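Local coordinates for DNA replication licensing factor MCM related protein (Thermoplasma acidophilum, PDB 4ME3) that probably serves as an ATP-driven single-stranded DNA helicase of the MCM family in replication, of which this chain is the zinc-bearing N-terminal domain, at residues A[241-246]-A[256-261]; A[44-49]-A[97-102]; A[19-24]-A[52-57]. One frame throughout, in Å; residues are numbered along the deposited sequence.

Contact 1. Residues A[241-246]-A[256-261]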
loop_
_atom_site.group_PDB
_atom_site.type_symbol
_atom_site.label_atom_id
_atom_site.label_comp_id
_atom_site.label_asym_id
_atom_site.label_seq_id
_atom_site.Cartn_x
_atom_site.Cartn_y
_atom_site.Cartn_z
ATOM N N ARG A 241 9.473 6.362 -2.640
ATOM C CA ARG A 241 8.648 7.547 -2.449
ATOM C C ARG A 241 9.512 8.728 -2.035
ATOM O O ARG A 241 10.689 8.564 -1.731
ATOM C CB ARG A 241 7.600 7.288 -1.366
ATOM C CG ARG A 241 6.557 6.255 -1.741
ATOM C CD ARG A 241 5.856 6.637 -3.027
ATOM N NE ARG A 241 4.617 5.886 -3.222
ATOM C CZ ARG A 241 3.907 5.899 -4.346
ATOM N NH1 ARG A 241 4.313 6.617 -5.385
ATOM N NH2 ARG A 241 2.792 5.184 -4.436
ATOM N N THR A 242 8.918 9.917 -2.022
ATOM C CA THR A 242 9.621 11.121 -1.598
ATOM C C THR A 242 8.882 11.804 -0.456
ATOM O O THR A 242 7.653 11.767 -0.384
ATOM C CB THR A 242 9.761 12.141 -2.747
ATOM O OG1 THR A 242 8.461 12.504 -3.225
ATOM C CG2 THR A 242 10.580 11.567 -3.883
ATOM N N GLU A 243 9.644 12.425 0.437
ATOM C CA GLU A 243 9.079 13.167 1.554
ATOM C C GLU A 243 9.731 14.541 1.610
ATOM O O GLU A 243 10.941 14.670 1.434
ATOM C CB GLU A 243 9.311 12.416 2.865
ATOM C CG GLU A 243 8.853 13.166 4.105
ATOM C CD GLU A 243 7.345 13.205 4.244
ATOM O OE1 GLU A 243 6.667 12.339 3.651
ATOM O OE2 GLU A 243 6.837 14.100 4.953
ATOM N N GLN A 244 8.923 15.566 1.856
ATOM C CA GLN A 244 9.391 16.947 1.801
ATOM C C GLN A 244 10.178 17.336 3.045
ATOM O O GLN A 244 9.758 17.056 4.166
ATOM C CB GLN A 244 8.197 17.890 1.634
ATOM C CG GLN A 244 8.578 19.340 1.382
ATOM C CD GLN A 244 7.377 20.208 1.065
ATOM O OE1 GLN A 244 6.249 19.891 1.446
ATOM N NE2 GLN A 244 7.612 21.307 0.358
ATOM N N ARG A 245 11.328 17.976 2.845
ATOM C CA ARG A 245 12.071 18.558 3.955
ATOM C C ARG A 245 11.364 19.832 4.387
ATOM O O ARG A 245 10.840 20.571 3.552
ATOM C CB ARG A 245 13.505 18.898 3.543
ATOM C CG ARG A 245 14.371 17.706 3.173
ATOM C CD ARG A 245 14.959 17.025 4.398
ATOM N NE ARG A 245 16.007 16.073 4.036
ATOM C CZ ARG A 245 16.490 15.137 4.847
ATOM N NH1 ARG A 245 16.023 15.011 6.083
ATOM N NH2 ARG A 245 17.443 14.319 4.420
ATOM N N ARG A 246 11.345 20.089 5.689
ATOM C CA ARG A 246 10.779 21.327 6.211
ATOM C C ARG A 246 11.726 21.959 7.219
ATOM O O ARG A 246 12.184 21.297 8.149
ATOM C CB ARG A 246 9.423 21.068 6.868
ATOM C CG ARG A 246 8.338 20.646 5.893
ATOM C CD ARG A 246 7.006 20.440 6.593
ATOM N NE ARG A 246 5.973 19.986 5.666
ATOM C CZ ARG A 246 4.735 19.654 6.021
ATOM N NH1 ARG A 246 4.361 19.719 7.292
ATOM N NH2 ARG A 246 3.869 19.253 5.100
ATOM N N PHE A 256 13.585 14.043 0.397
ATOM C CA PHE A 256 14.404 12.850 0.568
ATOM C C PHE A 256 13.563 11.638 0.196
ATOM O O PHE A 256 12.334 11.692 0.244
ATOM C CB PHE A 256 14.953 12.734 1.996
ATOM C CG PHE A 256 13.894 12.603 3.060
ATOM C CD1 PHE A 256 13.275 13.725 3.582
ATOM C CD2 PHE A 256 13.541 11.359 3.555
ATOM C CE1 PHE A 256 12.307 13.608 4.566
ATOM C CE2 PHE A 256 12.574 11.235 4.536
ATOM C CZ PHE A 256 11.960 12.361 5.046
ATOM N N THR A 257 14.224 10.556 -0.193
ATOM C CA THR A 257 13.511 9.350 -0.581
ATOM C C THR A 257 13.317 8.413 0.603
ATOM O O THR A 257 14.112 8.410 1.546
ATOM C CB THR A 257 14.260 8.580 -1.674
ATOM O OG1 THR A 257 15.583 8.272 -1.222
ATOM C CG2 THR A 257 14.337 9.393 -2.958
ATOM N N TYR A 258 12.249 7.626 0.539
ATOM C CA TYR A 258 12.018 6.543 1.483
ATOM C C TYR A 258 11.339 5.408 0.731
ATOM O O TYR A 258 10.855 5.598 -0.382
ATOM C CB TYR A 258 11.173 7.008 2.672
ATOM C CG TYR A 258 9.723 7.313 2.360
ATOM C CD1 TYR A 258 9.330 8.583 1.952
ATOM C CD2 TYR A 258 8.743 6.337 2.496
ATOM C CE1 TYR A 258 8.004 8.869 1.683
ATOM C CE2 TYR A 258 7.418 6.612 2.226
ATOM C CZ TYR A 258 7.054 7.881 1.821
ATOM O OH TYR A 258 5.733 8.151 1.549
ATOM N N LEU A 259 11.311 4.226 1.330
ATOM C CA LEU A 259 10.776 3.061 0.647
ATOM C C LEU A 259 9.498 2.592 1.318
ATOM O O LEU A 259 9.475 2.377 2.527
ATOM C CB LEU A 259 11.805 1.938 0.652
ATOM C CG LEU A 259 11.566 0.788 -0.332
ATOM C CD1 LEU A 259 11.768 1.257 -1.766
ATOM C CD2 LEU A 259 12.491 -0.372 -0.010
ATOM N N TYR A 260 8.438 2.453 0.527
ATOM C CA TYR A 260 7.191 1.868 0.999
ATOM C C TYR A 260 7.222 0.365 0.757
ATOM O O TYR A 260 7.189 -0.095 -0.389
ATOM C CB TYR A 260 5.996 2.490 0.282
ATOM C CG TYR A 260 4.682 1.927 0.753
ATOM C CD1 TYR A 260 4.061 2.427 1.888
ATOM C CD2 TYR A 260 4.070 0.881 0.075
ATOM C CE1 TYR A 260 2.864 1.911 2.330
ATOM C CE2 TYR A 260 2.869 0.354 0.512
ATOM C CZ TYR A 260 2.271 0.875 1.641
ATOM O OH TYR A 260 1.076 0.359 2.086
ATOM N N ALA A 261 7.274 -0.404 1.838
ATOM C CA ALA A 261 7.519 -1.838 1.743
ATOM C C ALA A 261 6.348 -2.602 1.130
ATOM O O ALA A 261 5.196 -2.428 1.533
ATOM C CB ALA A 261 7.842 -2.404 3.118
#
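Arg241 and Tyr258 pair through both backbone N-H groups, as do Glu243 and Phe256, with Thr242 and Thr257 the non-hydrogen-bonded pair between them, so strands 241-246 and 256-261 run antiparallel, their short axes 135° apart. They are the two arms of a beta hairpin that belongs to the OB-fold part of the MCM N-terminal domain. The Arg241 N to Tyr258 O bond, 2.8 Å, is nearly straight, whereas Tyr258 N reaches Arg241 O from above the carbonyl plane. Thr257 CA also closes on Arg241 O, at 3.1 Å, so that one oxygen receives both an N-H and a C-H.

Side chains of the hydrogen-bonded pairs share one face of the hairpin, and each pair sets an aliphatic carbon over a ring. In Tyr258 the first torsion (chi1 70°) places CG between the backbone N and the carbonyl carbon, and the ring lies against the neighbouring strand; Arg241 CB sits over its face, 3.3 Å from Tyr258 CZ. The arginine chain then bends at chi2, and its NH2 forms a salt bridge with Glu70. At the next hydrogen-bonded pair, Phe256 repeats the same first torsion and receives Glu243 CB over its face, with Glu243 CG 3.3 Å from Phe256 CZ. The two side chains lie side by side, pointing the same way. Beyond them Arg245 crosses Phe256 at about a right angle: Phe256 CD1 lies over one face of the guanidinium, 3.6 Å from Arg245 NE.

Contact 2. Residues A[44-49]-A[97-102]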
loop_
_atom_site.group_PDB
_atom_site.type_symbol
_atom_site.label_atom_id
_atom_site.label_comp_id
_atom_site.label_asym_id
_atom_site.label_seq_id
_atom_site.Cartn_x
_atom_site.Cartn_y
_atom_site.Cartn_z
ATOM N N VAL A 44 -7.743 -12.053 7.659
ATOM C CA VAL A 44 -6.670 -12.323 6.712
ATOM C C VAL A 44 -7.003 -11.579 5.427
ATOM O O VAL A 44 -8.087 -11.738 4.873
ATOM C CB VAL A 44 -6.538 -13.825 6.416
ATOM C CG1 VAL A 44 -5.407 -14.082 5.432
ATOM C CG2 VAL A 44 -6.313 -14.598 7.708
ATOM N N ARG A 45 -6.080 -10.750 4.955
ATOM C CA ARG A 45 -6.384 -9.876 3.832
ATOM C C ARG A 45 -5.145 -9.547 3.013
ATOM O O ARG A 45 -4.986 -8.416 2.558
ATOM C CB ARG A 45 -7.016 -8.586 4.339
ATOM C CG ARG A 45 -6.151 -7.838 5.335
ATOM C CD ARG A 45 -6.832 -6.576 5.798
ATOM N NE ARG A 45 -6.057 -5.878 6.818
ATOM C CZ ARG A 45 -6.576 -5.036 7.704
ATOM N NH1 ARG A 45 -7.878 -4.780 7.707
ATOM N NH2 ARG A 45 -5.794 -4.455 8.601
ATOM N N THR A 46 -4.282 -10.543 2.831
ATOM C CA THR A 46 -3.076 -10.395 2.025
ATOM C C THR A 46 -2.879 -11.589 1.098
ATOM O O THR A 46 -3.058 -12.740 1.499
ATOM C CB THR A 46 -1.822 -10.281 2.907
ATOM O OG1 THR A 46 -1.964 -9.179 3.810
ATOM C CG2 THR A 46 -0.576 -10.081 2.052
ATOM N N LEU A 47 -2.493 -11.304 -0.141
ATOM C CA LEU A 47 -2.117 -12.338 -1.095
ATOM C C LEU A 47 -0.751 -11.999 -1.668
ATOM O O LEU A 47 -0.536 -10.882 -2.123
ATOM C CB LEU A 47 -3.131 -12.420 -2.239
ATOM C CG LEU A 47 -2.779 -13.433 -3.332
ATOM C CD1 LEU A 47 -2.897 -14.854 -2.807
ATOM C CD2 LEU A 47 -3.653 -13.236 -4.568
ATOM N N TYR A 48 0.164 -12.961 -1.631
ATOM C CA TYR A 48 1.450 -12.824 -2.304
ATOM C C TYR A 48 1.395 -13.460 -3.685
ATOM O O TYR A 48 0.980 -14.609 -3.829
ATOM C CB TYR A 48 2.552 -13.484 -1.482
ATOM C CG TYR A 48 2.926 -12.693 -0.254
ATOM C CD1 TYR A 48 3.913 -11.721 -0.311
ATOM C CD2 TYR A 48 2.287 -12.908 0.957
ATOM C CE1 TYR A 48 4.256 -10.985 0.805
ATOM C CE2 TYR A 48 2.625 -12.173 2.082
ATOM C CZ TYR A 48 3.611 -11.217 1.996
ATOM O OH TYR A 48 3.954 -10.482 3.111
ATOM N N VAL A 49 1.820 -12.708 -4.693
ATOM C CA VAL A 49 1.880 -13.208 -6.062
ATOM C C VAL A 49 3.330 -13.269 -6.519
ATOM O O VAL A 49 4.099 -12.334 -6.300
ATOM C CB VAL A 49 1.074 -12.317 -7.025
ATOM C CG1 VAL A 49 1.373 -12.677 -8.467
ATOM C CG2 VAL A 49 -0.419 -12.441 -6.735
ATOM N N ASN A 97 -4.392 -6.374 0.713
ATOM C CA ASN A 97 -3.004 -6.184 0.323
ATOM C C ASN A 97 -2.555 -7.227 -0.682
ATOM O O ASN A 97 -2.399 -8.402 -0.350
ATOM C CB ASN A 97 -2.089 -6.263 1.538
ATOM C CG ASN A 97 -2.521 -5.344 2.653
ATOM O OD1 ASN A 97 -2.794 -4.167 2.430
ATOM N ND2 ASN A 97 -2.588 -5.878 3.862
ATOM N N LEU A 98 -2.344 -6.784 -1.913
ATOM C CA LEU A 98 -1.733 -7.610 -2.931
ATOM C C LEU A 98 -0.245 -7.303 -2.916
ATOM O O LEU A 98 0.157 -6.154 -3.104
ATOM C CB LEU A 98 -2.343 -7.298 -4.298
ATOM C CG LEU A 98 -1.833 -8.103 -5.494
ATOM C CD1 LEU A 98 -1.953 -9.588 -5.247
ATOM C CD2 LEU A 98 -2.606 -7.704 -6.743
ATOM N N ARG A 99 0.564 -8.323 -2.660
ATOM C CA ARG A 99 2.006 -8.152 -2.547
ATOM C C ARG A 99 2.735 -8.980 -3.595
ATOM O O ARG A 99 2.261 -10.035 -4.009
ATOM C CB ARG A 99 2.474 -8.542 -1.144
ATOM C CG ARG A 99 1.818 -7.722 -0.047
ATOM C CD ARG A 99 2.410 -8.008 1.323
ATOM N NE ARG A 99 1.757 -7.217 2.362
ATOM C CZ ARG A 99 1.908 -5.906 2.508
ATOM N NH1 ARG A 99 2.689 -5.224 1.680
ATOM N NH2 ARG A 99 1.274 -5.269 3.484
ATOM N N ILE A 100 3.888 -8.482 -4.022
ATOM C CA ILE A 100 4.702 -9.160 -5.019
ATOM C C ILE A 100 5.905 -9.795 -4.335
ATOM O O ILE A 100 6.579 -9.153 -3.532
ATOM C CB ILE A 100 5.211 -8.172 -6.088
ATOM C CG1 ILE A 100 4.051 -7.376 -6.689
ATOM C CG2 ILE A 100 5.966 -8.909 -7.187
ATOM C CD1 ILE A 100 2.960 -8.236 -7.288
ATOM N N LYS A 101 6.167 -11.059 -4.650
ATOM C CA LYS A 101 7.339 -11.750 -4.132
ATOM C C LYS A 101 8.151 -12.333 -5.286
ATOM O O LYS A 101 7.774 -12.202 -6.451
ATOM C CB LYS A 101 6.925 -12.861 -3.163
ATOM C CG LYS A 101 6.083 -13.952 -3.802
ATOM C CD LYS A 101 5.814 -15.101 -2.848
ATOM C CE LYS A 101 4.917 -16.139 -3.499
ATOM N NZ LYS A 101 4.600 -17.278 -2.595
ATOM N N ASP A 102 9.275 -12.960 -4.953
ATOM C CA ASP A 102 10.123 -13.623 -5.940
ATOM C C ASP A 102 10.685 -12.644 -6.976
ATOM O O ASP A 102 10.712 -12.927 -8.175
ATOM C CB ASP A 102 9.350 -14.751 -6.630
ATOM C CG ASP A 102 8.863 -15.812 -5.654
ATOM O OD1 ASP A 102 9.477 -15.971 -4.575
ATOM O OD2 ASP A 102 7.864 -16.494 -5.967
#
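Arg99 lies beside Tyr48, the two side chains pointing the same way, on a parallel pair of strands where each is the other's bridge partner. Arg99 CB starts the contact 3.6 Å from Tyr48 CD1. CG, anti to the carbonyl carbon (chi1 -59°), stands over one face of the tyrosine ring while also approaching the methyl CG2 of Thr46. From there the chain is extended, and Arg99 CD comes 3.4 Å from Tyr48 OH, close to Tyr48 CZ as well. Arg99 NE passes 3.7 Å from Thr46 CG2. The guanidinium then leaves both strands: NH2 forms a salt bridge with Asp223 and NH1 a hydrogen bond with the carbonyl of Ile262, so the tip is held from outside the pair.

Strands 46-50 and 97-101 form a small two-stranded parallel sheet within the largely helical MCM N-terminal region. The backbone ladder alternates between them: Leu47 N and Val49 N give to Asn97 O and Arg99 O, and Asn97 N, Arg99 N and Lys101 N give in return to Arg45 O, Leu47 O and Val49 O. The Arg99 N to Leu47 O bond is 2.8 Å and almost straight at 174°.

Asn97 shares the face of Arg99. Its ND2 makes a weak bond to Thr46 OG1 at 3.4 Å, and a further one to Asp222, whose carboxylate also pairs with Arg45. On the face carrying Leu47 and Val49, the side chains meet through apolar groups: Leu98 CD1 meets Val49 CG2 at 3.6 Å and Leu47 CD2 at 4.1 Å.

Contact 3. Residues A[19-24]-A[52-57]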
loop_
_atom_site.group_PDB
_atom_site.type_symbol
_atom_site.label_atom_id
_atom_site.label_comp_id
_atom_site.label_asym_id
_atom_site.label_seq_id
_atom_site.Cartn_x
_atom_site.Cartn_y
_atom_site.Cartn_z
ATOM N N ASP A 19 -8.596 -6.599 -16.296
ATOM C CA ASP A 19 -8.830 -7.792 -17.108
ATOM C C ASP A 19 -7.595 -8.685 -17.122
ATOM O O ASP A 19 -7.708 -9.904 -17.059
ATOM C CB ASP A 19 -9.224 -7.416 -18.538
ATOM C CG ASP A 19 -10.675 -6.991 -18.651
ATOM O OD1 ASP A 19 -11.479 -7.357 -17.767
ATOM O OD2 ASP A 19 -11.017 -6.296 -19.631
ATOM N N LEU A 20 -6.417 -8.075 -17.199
ATOM C CA LEU A 20 -5.166 -8.826 -17.182
ATOM C C LEU A 20 -4.977 -9.565 -15.849
ATOM O O LEU A 20 -4.567 -10.727 -15.827
ATOM C CB LEU A 20 -3.986 -7.896 -17.466
ATOM C CG LEU A 20 -3.875 -7.437 -18.924
ATOM C CD1 LEU A 20 -2.964 -6.228 -19.052
ATOM C CD2 LEU A 20 -3.374 -8.568 -19.801
ATOM N N TRP A 21 -5.277 -8.895 -14.740
ATOM C CA TRP A 21 -5.210 -9.543 -13.431
ATOM C C TRP A 21 -6.191 -10.705 -13.347
ATOM O O TRP A 21 -5.860 -11.771 -12.831
ATOM C CB TRP A 21 -5.521 -8.555 -12.307
ATOM C CG TRP A 21 -4.355 -7.722 -11.873
ATOM C CD1 TRP A 21 -4.224 -6.369 -11.998
ATOM C CD2 TRP A 21 -3.156 -8.184 -11.240
ATOM N NE1 TRP A 21 -3.017 -5.962 -11.485
ATOM C CE2 TRP A 21 -2.343 -7.056 -11.010
ATOM C CE3 TRP A 21 -2.691 -9.439 -10.845
ATOM C CZ2 TRP A 21 -1.095 -7.146 -10.398
ATOM C CZ3 TRP A 21 -1.451 -9.528 -10.241
ATOM C CH2 TRP A 21 -0.667 -8.389 -10.022
ATOM N N ARG A 22 -7.408 -10.491 -13.836
ATOM C CA ARG A 22 -8.444 -11.520 -13.764
ATOM C C ARG A 22 -7.982 -12.827 -14.405
ATOM O O ARG A 22 -8.112 -13.897 -13.812
ATOM C CB ARG A 22 -9.731 -11.042 -14.438
ATOM C CG ARG A 22 -10.499 -10.009 -13.634
ATOM C CD ARG A 22 -11.909 -9.815 -14.166
ATOM N NE ARG A 22 -12.564 -8.671 -13.543
ATOM C CZ ARG A 22 -12.477 -7.421 -13.987
ATOM N NH1 ARG A 22 -11.768 -7.137 -15.071
ATOM N NH2 ARG A 22 -13.107 -6.446 -13.347
ATOM N N ASP A 23 -7.448 -12.736 -15.615
ATOM C CA ASP A 23 -6.972 -13.922 -16.314
ATOM C C ASP A 23 -5.777 -14.531 -15.592
ATOM O O ASP A 23 -5.643 -15.752 -15.517
ATOM C CB ASP A 23 -6.583 -13.575 -17.749
ATOM C CG ASP A 23 -7.768 -13.518 -18.681
ATOM O OD1 ASP A 23 -8.850 -14.012 -18.306
ATOM O OD2 ASP A 23 -7.601 -12.979 -19.796
ATOM N N PHE A 24 -4.907 -13.679 -15.058
ATOM C CA PHE A 24 -3.711 -14.159 -14.376
ATOM C C PHE A 24 -4.050 -15.018 -13.159
ATOM O O PHE A 24 -3.521 -16.120 -12.995
ATOM C CB PHE A 24 -2.821 -12.993 -13.939
ATOM C CG PHE A 24 -1.696 -13.416 -13.048
ATOM C CD1 PHE A 24 -0.577 -14.041 -13.577
ATOM C CD2 PHE A 24 -1.768 -13.223 -11.681
ATOM C CE1 PHE A 24 0.454 -14.450 -12.756
ATOM C CE2 PHE A 24 -0.743 -13.634 -10.856
ATOM C CZ PHE A 24 0.371 -14.246 -11.394
ATOM N N ARG A 52 7.697 -14.409 -10.749
ATOM C CA ARG A 52 8.053 -15.441 -11.720
ATOM C C ARG A 52 6.830 -15.843 -12.537
ATOM O O ARG A 52 6.922 -16.064 -13.746
ATOM C CB ARG A 52 8.605 -16.682 -11.015
ATOM C CG ARG A 52 9.807 -16.439 -10.113
ATOM C CD ARG A 52 9.977 -17.598 -9.139
ATOM N NE ARG A 52 11.095 -17.401 -8.218
ATOM C CZ ARG A 52 11.258 -18.073 -7.081
ATOM N NH1 ARG A 52 10.373 -18.988 -6.705
ATOM N NH2 ARG A 52 12.307 -17.825 -6.310
ATOM N N ASP A 53 5.688 -15.956 -11.865
ATOM C CA ASP A 53 4.430 -16.262 -12.542
ATOM C C ASP A 53 4.004 -15.104 -13.440
ATOM O O ASP A 53 3.584 -15.315 -14.576
ATOM C CB ASP A 53 3.327 -16.571 -11.525
ATOM C CG ASP A 53 3.535 -17.899 -10.817
ATOM O OD1 ASP A 53 4.341 -18.719 -11.308
ATOM O OD2 ASP A 53 2.886 -18.124 -9.775
ATOM N N LEU A 54 4.107 -13.878 -12.932
ATOM C CA LEU A 54 3.727 -12.705 -13.713
ATOM C C LEU A 54 4.545 -12.594 -14.999
ATOM O O LEU A 54 3.999 -12.326 -16.069
ATOM C CB LEU A 54 3.882 -11.431 -12.876
ATOM C CG LEU A 54 2.841 -11.245 -11.770
ATOM C CD1 LEU A 54 3.292 -10.183 -10.771
ATOM C CD2 LEU A 54 1.478 -10.880 -12.351
ATOM N N GLU A 55 5.856 -12.788 -14.891
ATOM C CA GLU A 55 6.730 -12.744 -16.066
ATOM C C GLU A 55 6.342 -13.808 -17.091
ATOM O O GLU A 55 6.318 -13.546 -18.296
ATOM C CB GLU A 55 8.191 -12.941 -15.655
ATOM C CG GLU A 55 9.043 -11.690 -15.794
ATOM C CD GLU A 55 10.475 -11.908 -15.346
ATOM O OE1 GLU A 55 10.740 -12.914 -14.654
ATOM O OE2 GLU A 55 11.335 -11.070 -15.689
ATOM N N ASP A 56 6.044 -15.007 -16.604
ATOM C CA ASP A 56 5.659 -16.120 -17.466
ATOM C C ASP A 56 4.338 -15.831 -18.173
ATOM O O ASP A 56 4.112 -16.262 -19.306
ATOM C CB ASP A 56 5.530 -17.396 -16.636
ATOM C CG ASP A 56 5.505 -18.642 -17.487
ATOM O OD1 ASP A 56 6.564 -18.985 -18.058
ATOM O OD2 ASP A 56 4.437 -19.284 -17.579
ATOM N N TYR A 57 3.472 -15.096 -17.486
ATOM C CA TYR A 57 2.142 -14.764 -17.979
ATOM C C TYR A 57 2.199 -13.766 -19.130
ATOM O O TYR A 57 1.651 -14.002 -20.206
ATOM C CB TYR A 57 1.318 -14.196 -16.820
ATOM C CG TYR A 57 0.007 -13.557 -17.202
ATOM C CD1 TYR A 57 -0.945 -14.251 -17.937
ATOM C CD2 TYR A 57 -0.294 -12.264 -16.795
ATOM C CE1 TYR A 57 -2.147 -13.670 -18.271
ATOM C CE2 TYR A 57 -1.495 -11.675 -17.124
ATOM C CZ TYR A 57 -2.418 -12.383 -17.862
ATOM O OH TYR A 57 -3.621 -11.807 -18.189
HETATM O O HOH W 1 -5.415 -11.747 -20.329
#
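Phe24 takes Leu54 CD2 over the centre of its ring, the methyl 3.6 Å from the centroid. This is helix-to-helix packing in the N-terminal helical part of the MCM domain, where segments 19-24 and 52-57 cross at 110° with axes 11.4 Å apart, a spacing bridged by large side chains. Phe24 CG is anti to the backbone N (chi1 171°). The Phe24 ring meets helix 51-57, with the carbonyl carbon C of Asp53 at its edge, beside CE1. Phe24 CB in turn lies over one face of Tyr57; the two rings are inclined at 54°. An alanine at Phe24 would keep that CB contact but would probably open a gap beside Leu54 and Tyr57, leaving the leucine methyl without its aromatic face.

Trp21 extends the apolar patch, its CZ3 against the same Leu54 methyl, while its indole NE1 bonds to the carbonyl of Tyr72. At the more polar margin, Tyr57 OH stands 2.8 Å from Leu20 O, a weak hydrogen bond at most. A water joins the two helices here, 2.8 Å from Tyr57 OH and donating to Asp23 OD2 at 2.6 Å.

In the fold
The three contacts show how chemistry follows position in a fold. Contact 1 is a surface hairpin of the OB-fold part, with aliphatic carbons laid on rings and one arginine tip, that of Arg241, leading away. Contacts 2 and 3 are partly buried and adjoin in the helical part: strand 46-50 runs directly into helix 51-57, and Val49 CG1 packs 3.3 Å from Phe24 CE2. Contact 2 is two-sided, apolar toward contact 3 and mixed on its other face, with polar and aromatic groups, where Arg99 also approaches Ala261 of contact 1. Contact 3 has no backbone ladder and relies on side-chain packing. Contacts 1 and 3 do not touch, their nearest atoms about 14 Å apart.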